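PDB 6H8N: peptidoglycan-N-acetylmuramic acid deacetylase PdaC from Bacillus subtilis subsp. subtilis str. 168, which removes acetyl groups from N-acetylmuramic acid residues of peptidoglycan, which confers resistance to lysozyme, and also deacetylates short chitin oligomers. Local coordinates for residues A[29-33]-A[57-63]; A[62-66]-A[184-188]. The protein carries 1 engineered substitution. Residues are numbered along the deposited sequence.

Contact 1 (A[29-33]-A[57-63])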
loop_
_atom_site.group_PDB
_atom_site.type_symbol
_atom_site.label_atom_id
_atom_site.label_comp_id
_atom_site.label_asym_id
_atom_site.label_seq_id
_atom_site.Cartn_x
_atom_site.Cartn_y
_atom_site.Cartn_z
ATOM N N LEU A 29 -4.368 11.624 -0.341
ATOM C CA LEU A 29 -3.218 12.224 -1.010
ATOM C C LEU A 29 -2.956 13.628 -0.481
ATOM O O LEU A 29 -1.803 14.012 -0.288
ATOM C CB LEU A 29 -3.426 12.254 -2.521
ATOM C CG LEU A 29 -3.385 10.880 -3.192
ATOM C CD1 LEU A 29 -3.901 10.969 -4.614
ATOM C CD2 LEU A 29 -1.974 10.305 -3.182
ATOM N N ASP A 30 -4.021 14.395 -0.218
ATOM C CA ASP A 30 -3.869 15.729 0.368
ATOM C C ASP A 30 -3.207 15.647 1.735
ATOM O O ASP A 30 -2.322 16.451 2.049
ATOM C CB ASP A 30 -5.226 16.417 0.530
ATOM C CG ASP A 30 -5.842 16.888 -0.773
ATOM O OD1 ASP A 30 -5.185 16.893 -1.827
ATOM O OD2 ASP A 30 -7.028 17.292 -0.712
ATOM N N SER A 31 -3.650 14.710 2.573
ATOM C CA SER A 31 -3.088 14.557 3.912
ATOM C C SER A 31 -1.613 14.193 3.833
ATOM O O SER A 31 -0.785 14.731 4.572
ATOM C CB SER A 31 -3.836 13.465 4.683
ATOM O OG SER A 31 -5.210 13.730 4.853
ATOM N N LEU A 32 -1.267 13.235 2.970
ATOM C CA LEU A 32 0.129 12.849 2.821
ATOM C C LEU A 32 0.975 14.034 2.387
ATOM O O LEU A 32 2.063 14.260 2.927
ATOM C CB LEU A 32 0.254 11.705 1.809
ATOM C CG LEU A 32 -0.322 10.368 2.262
ATOM C CD1 LEU A 32 -0.488 9.424 1.069
ATOM C CD2 LEU A 32 0.567 9.733 3.333
ATOM N N LYS A 33 0.486 14.808 1.418
ATOM C CA LYS A 33 1.241 15.953 0.942
ATOM C C LYS A 33 1.415 16.992 2.044
ATOM O O LYS A 33 2.517 17.526 2.229
ATOM C CB LYS A 33 0.542 16.535 -0.289
ATOM C CG LYS A 33 1.226 17.754 -0.870
ATOM C CD LYS A 33 0.758 18.029 -2.305
ATOM C CE LYS A 33 -0.747 18.129 -2.448
ATOM N NZ LYS A 33 -1.156 18.385 -3.885
ATOM N N ARG A 57 -1.911 11.331 -10.331
ATOM C CA ARG A 57 -1.646 12.166 -9.168
ATOM C C ARG A 57 -0.842 11.420 -8.102
ATOM O O ARG A 57 0.122 11.959 -7.541
ATOM C CB ARG A 57 -2.944 12.714 -8.577
ATOM C CG ARG A 57 -2.669 13.654 -7.414
ATOM C CD ARG A 57 -3.893 14.322 -6.788
ATOM N NE ARG A 57 -3.360 14.964 -5.602
ATOM C CZ ARG A 57 -4.005 15.216 -4.471
ATOM N NH1 ARG A 57 -5.298 14.960 -4.354
ATOM N NH2 ARG A 57 -3.323 15.713 -3.452
ATOM N N MET A 58 -1.221 10.180 -7.795
ATOM C CA MET A 58 -0.512 9.494 -6.728
ATOM C C MET A 58 0.950 9.283 -7.096
ATOM O O MET A 58 1.833 9.425 -6.238
ATOM C CB MET A 58 -1.211 8.198 -6.318
ATOM C CG MET A 58 -1.358 7.176 -7.356
ATOM S SD MET A 58 -2.332 5.727 -6.768
ATOM C CE MET A 58 -3.891 6.362 -6.236
ATOM N N LEU A 59 1.234 8.985 -8.380
ATOM C CA LEU A 59 2.618 8.835 -8.835
ATOM C C LEU A 59 3.354 10.166 -8.832
ATOM O O LEU A 59 4.516 10.236 -8.418
ATOM C CB LEU A 59 2.642 8.244 -10.241
ATOM C CG LEU A 59 2.240 6.782 -10.378
ATOM C CD1 LEU A 59 2.064 6.448 -11.871
ATOM C CD2 LEU A 59 3.269 5.884 -9.752
ATOM N N LYS A 60 2.698 11.230 -9.296
ATOM C CA LYS A 60 3.348 12.534 -9.349
ATOM C C LYS A 60 3.762 12.991 -7.964
ATOM O O LYS A 60 4.785 13.662 -7.813
ATOM C CB LYS A 60 2.411 13.544 -9.997
ATOM C CG LYS A 60 3.051 14.888 -10.238
ATOM C CD LYS A 60 2.162 15.775 -11.083
ATOM C CE LYS A 60 2.871 17.071 -11.434
ATOM N NZ LYS A 60 2.079 17.894 -12.396
ATOM N N GLU A 61 3.012 12.610 -6.943
ATOM C CA GLU A 61 3.270 13.045 -5.575
ATOM C C GLU A 61 4.176 12.090 -4.808
ATOM O O GLU A 61 4.318 12.237 -3.591
ATOM C CB GLU A 61 1.943 13.332 -4.861
ATOM C CG GLU A 61 1.220 14.507 -5.546
ATOM C CD GLU A 61 -0.059 15.000 -4.894
ATOM O OE1 GLU A 61 -0.479 14.456 -3.857
ATOM O OE2 GLU A 61 -0.665 15.969 -5.433
ATOM N N GLY A 62 4.844 11.165 -5.496
ATOM C CA GLY A 62 5.884 10.382 -4.887
ATOM C C GLY A 62 5.438 9.104 -4.218
ATOM O O GLY A 62 6.242 8.469 -3.540
ATOM N N ASN A 63 4.191 8.707 -4.381
ATOM C CA ASN A 63 3.693 7.486 -3.775
ATOM C C ASN A 63 3.954 6.289 -4.679
ATOM O O ASN A 63 4.132 6.421 -5.894
ATOM C CB ASN A 63 2.219 7.667 -3.464
ATOM C CG ASN A 63 1.997 8.859 -2.583
ATOM O OD1 ASN A 63 2.365 8.835 -1.398
ATOM N ND2 ASN A 63 1.399 9.919 -3.133
HETATM O O HOH W 1 0.364 12.767 -1.846
#
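With chi1, chi2 and chi3 all t, the long Arg57 side chain links Asp30 of helix 22-35 to Glu61, just past the end of helix 52-60. Arg57 NH2 forms a salt bridge with Asp30 OD1 at 2.7 Å, while Arg57 NE binds Glu61 OE2 at 2.9 Å. Lys33, whose chain bends at chi3 (p), brings NZ to 2.9 Å from the same Glu61 OE2. Lys33 NZ lies 3.5 Å from Arg57 NH2, and the shared carboxylate offsets this approach of like charges. Leu29 covers one face of the guanidinium, its CB 3.6 Å from Arg57 NH2, so an aliphatic residue suits the boundary between the charges and the interior. In the m,t rotamer Leu29 also places CD2 3.9 Å from Met58 CB, and both side chains reach Phe41 of strand 40-43. A water donates to Leu29 O (2.9 Å) and Glu61 OE1 (2.8 Å) and accepts from Asn63 ND2 (3.3 Å). The Asn63 amide is well employed, with ND2 also donating to Met58 O at 3.2 Å and OD1 accepting from Ala39 N. Gly62, at positive phi, is the C' residue of a Schellman motif that ends helix 52-60. Two helices thus pack on strand 40-43 of the parallel sheet in the polysaccharide deacetylase (NodB homology) domain, the C-terminal part of PdaC, with the four-residue salt-bridge network at the more exposed side of the contact.

Contact 2 (A[62-66]-A[184-188])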
loop_
_atom_site.group_PDB
_atom_site.type_symbol
_atom_site.label_atom_id
_atom_site.label_comp_id
_atom_site.label_asym_id
_atom_site.label_seq_id
_atom_site.Cartn_x
_atom_site.Cartn_y
_atom_site.Cartn_z
ATOM N N GLY A 62 4.844 11.165 -5.496
ATOM C CA GLY A 62 5.884 10.382 -4.887
ATOM C C GLY A 62 5.438 9.104 -4.218
ATOM O O GLY A 62 6.242 8.469 -3.540
ATOM N N ASN A 63 4.191 8.707 -4.381
ATOM C CA ASN A 63 3.693 7.486 -3.775
ATOM C C ASN A 63 3.954 6.289 -4.679
ATOM O O ASN A 63 4.132 6.421 -5.894
ATOM C CB ASN A 63 2.219 7.667 -3.464
ATOM C CG ASN A 63 1.997 8.859 -2.583
ATOM O OD1 ASN A 63 2.365 8.835 -1.398
ATOM N ND2 ASN A 63 1.399 9.919 -3.133
ATOM N N GLU A 64 3.991 5.118 -4.069
ATOM C CA GLU A 64 4.216 3.877 -4.784
ATOM C C GLU A 64 2.865 3.263 -5.126
ATOM O O GLU A 64 1.893 3.412 -4.372
ATOM C CB GLU A 64 5.057 2.912 -3.938
ATOM C CG GLU A 64 5.417 1.624 -4.660
ATOM C CD GLU A 64 6.482 0.814 -3.965
ATOM O OE1 GLU A 64 6.680 0.940 -2.755
ATOM O OE2 GLU A 64 7.141 -0.004 -4.666
ATOM N N VAL A 65 2.798 2.588 -6.271
ATOM C CA VAL A 65 1.582 1.940 -6.742
ATOM C C VAL A 65 1.842 0.454 -6.892
ATOM O O VAL A 65 2.801 0.041 -7.559
ATOM C CB VAL A 65 1.095 2.547 -8.063
ATOM C CG1 VAL A 65 -0.096 1.760 -8.625
ATOM C CG2 VAL A 65 0.729 3.991 -7.844
ATOM N N GLY A 66 0.955 -0.349 -6.301
ATOM C CA GLY A 66 0.989 -1.787 -6.426
ATOM C C GLY A 66 -0.281 -2.305 -7.079
ATOM O O GLY A 66 -1.266 -1.591 -7.224
ATOM N N VAL A 184 6.873 6.034 4.803
ATOM C CA VAL A 184 7.631 5.579 3.645
ATOM C C VAL A 184 6.798 4.608 2.816
ATOM O O VAL A 184 5.819 4.032 3.288
ATOM C CB VAL A 184 8.980 4.953 4.062
ATOM C CG1 VAL A 184 9.758 5.930 4.937
ATOM C CG2 VAL A 184 8.784 3.666 4.813
ATOM N N THR A 185 7.232 4.397 1.573
ATOM C CA THR A 185 6.591 3.419 0.713
ATOM C C THR A 185 7.033 2.012 1.114
ATOM O O THR A 185 7.989 1.814 1.875
ATOM C CB THR A 185 6.958 3.648 -0.750
ATOM O OG1 THR A 185 8.356 3.366 -0.909
ATOM C CG2 THR A 185 6.647 5.063 -1.199
ATOM N N VAL A 186 6.330 1.015 0.590
ATOM C CA VAL A 186 6.698 -0.370 0.863
ATOM C C VAL A 186 8.128 -0.658 0.419
ATOM O O VAL A 186 8.909 -1.294 1.148
ATOM C CB VAL A 186 5.668 -1.327 0.232
ATOM C CG1 VAL A 186 6.167 -2.778 0.186
ATOM C CG2 VAL A 186 4.357 -1.244 0.978
ATOM N N SER A 187 8.498 -0.215 -0.779
ATOM C CA SER A 187 9.864 -0.457 -1.252
ATOM C C SER A 187 10.894 0.299 -0.416
ATOM O O SER A 187 11.996 -0.213 -0.179
ATOM C CB SER A 187 9.967 -0.118 -2.733
ATOM O OG SER A 187 9.181 -1.046 -3.470
ATOM N N GLN A 188 10.565 1.510 0.050
ATOM C CA GLN A 188 11.484 2.239 0.907
ATOM C C GLN A 188 11.664 1.528 2.237
ATOM O O GLN A 188 12.769 1.512 2.790
ATOM C CB GLN A 188 10.995 3.661 1.122
ATOM C CG GLN A 188 11.192 4.555 -0.084
ATOM C CD GLN A 188 10.424 5.859 -0.013
ATOM O OE1 GLN A 188 9.543 6.059 0.822
ATOM N NE2 GLN A 188 10.747 6.767 -0.931
HETATM O O HOH W 2 8.794 8.620 -2.679
#
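The backbones come closest at Glu64 and Thr185, whose CA atoms are 6.0 Å apart, where strand 64-67 begins and helix 186-197 is about to start. Residue 62 is a glycine because a CB there would collide with the preceding carbonyl; the chain then becomes extended from Asn63 onward. Thr185 is the N-cap: its OG1 accepts from Gln188 N at 3.0 Å, and Gln188 OE1 accepts from Thr185 N at 2.9 Å, a reciprocal capping box. Val186 N, in the first turn, donates to Thr40 OG1. Glu64, extended with chi1 and chi2 both t, directs its carboxylate to this helix start. Glu64 OE1 accepts from Ser187 N at 2.9 Å, and Glu64 OE2 accepts from Ser187 OG at 2.6 Å. Serine is apt here for the hydroxyl on its short side chain, which meets OE2 while the backbone N of the same residue meets OE1. A water donates to Gly62 O at 2.7 Å and is held weakly by Gln188 NE2 at 3.2 Å. First-turn amides lack acceptors within their helix, so a carboxylate at this end satisfies one of them and places negative charge at the positive end of the helix dipole.

From the N terminus, the chain leaves helix 22-35, passes through strand 40-43 and returns along helix 52-60, where contact 1 closes a short loop of 23 residues. The second segment of contact 1 ends on Gly62 and Asn63, the residues with which contact 2 begins, so the two loops follow one another with a small overlap. Contact 2 spans a further 117 residues and closes on the first turn of helix 186-197. Val65, in strand 64-67, packs on Met58 and Leu59, connecting the contacts directly. Contact 1 joins two helices beside strand 40-43; contact 2 ties the neighbouring parallel strand to the C-terminal helix 186-197.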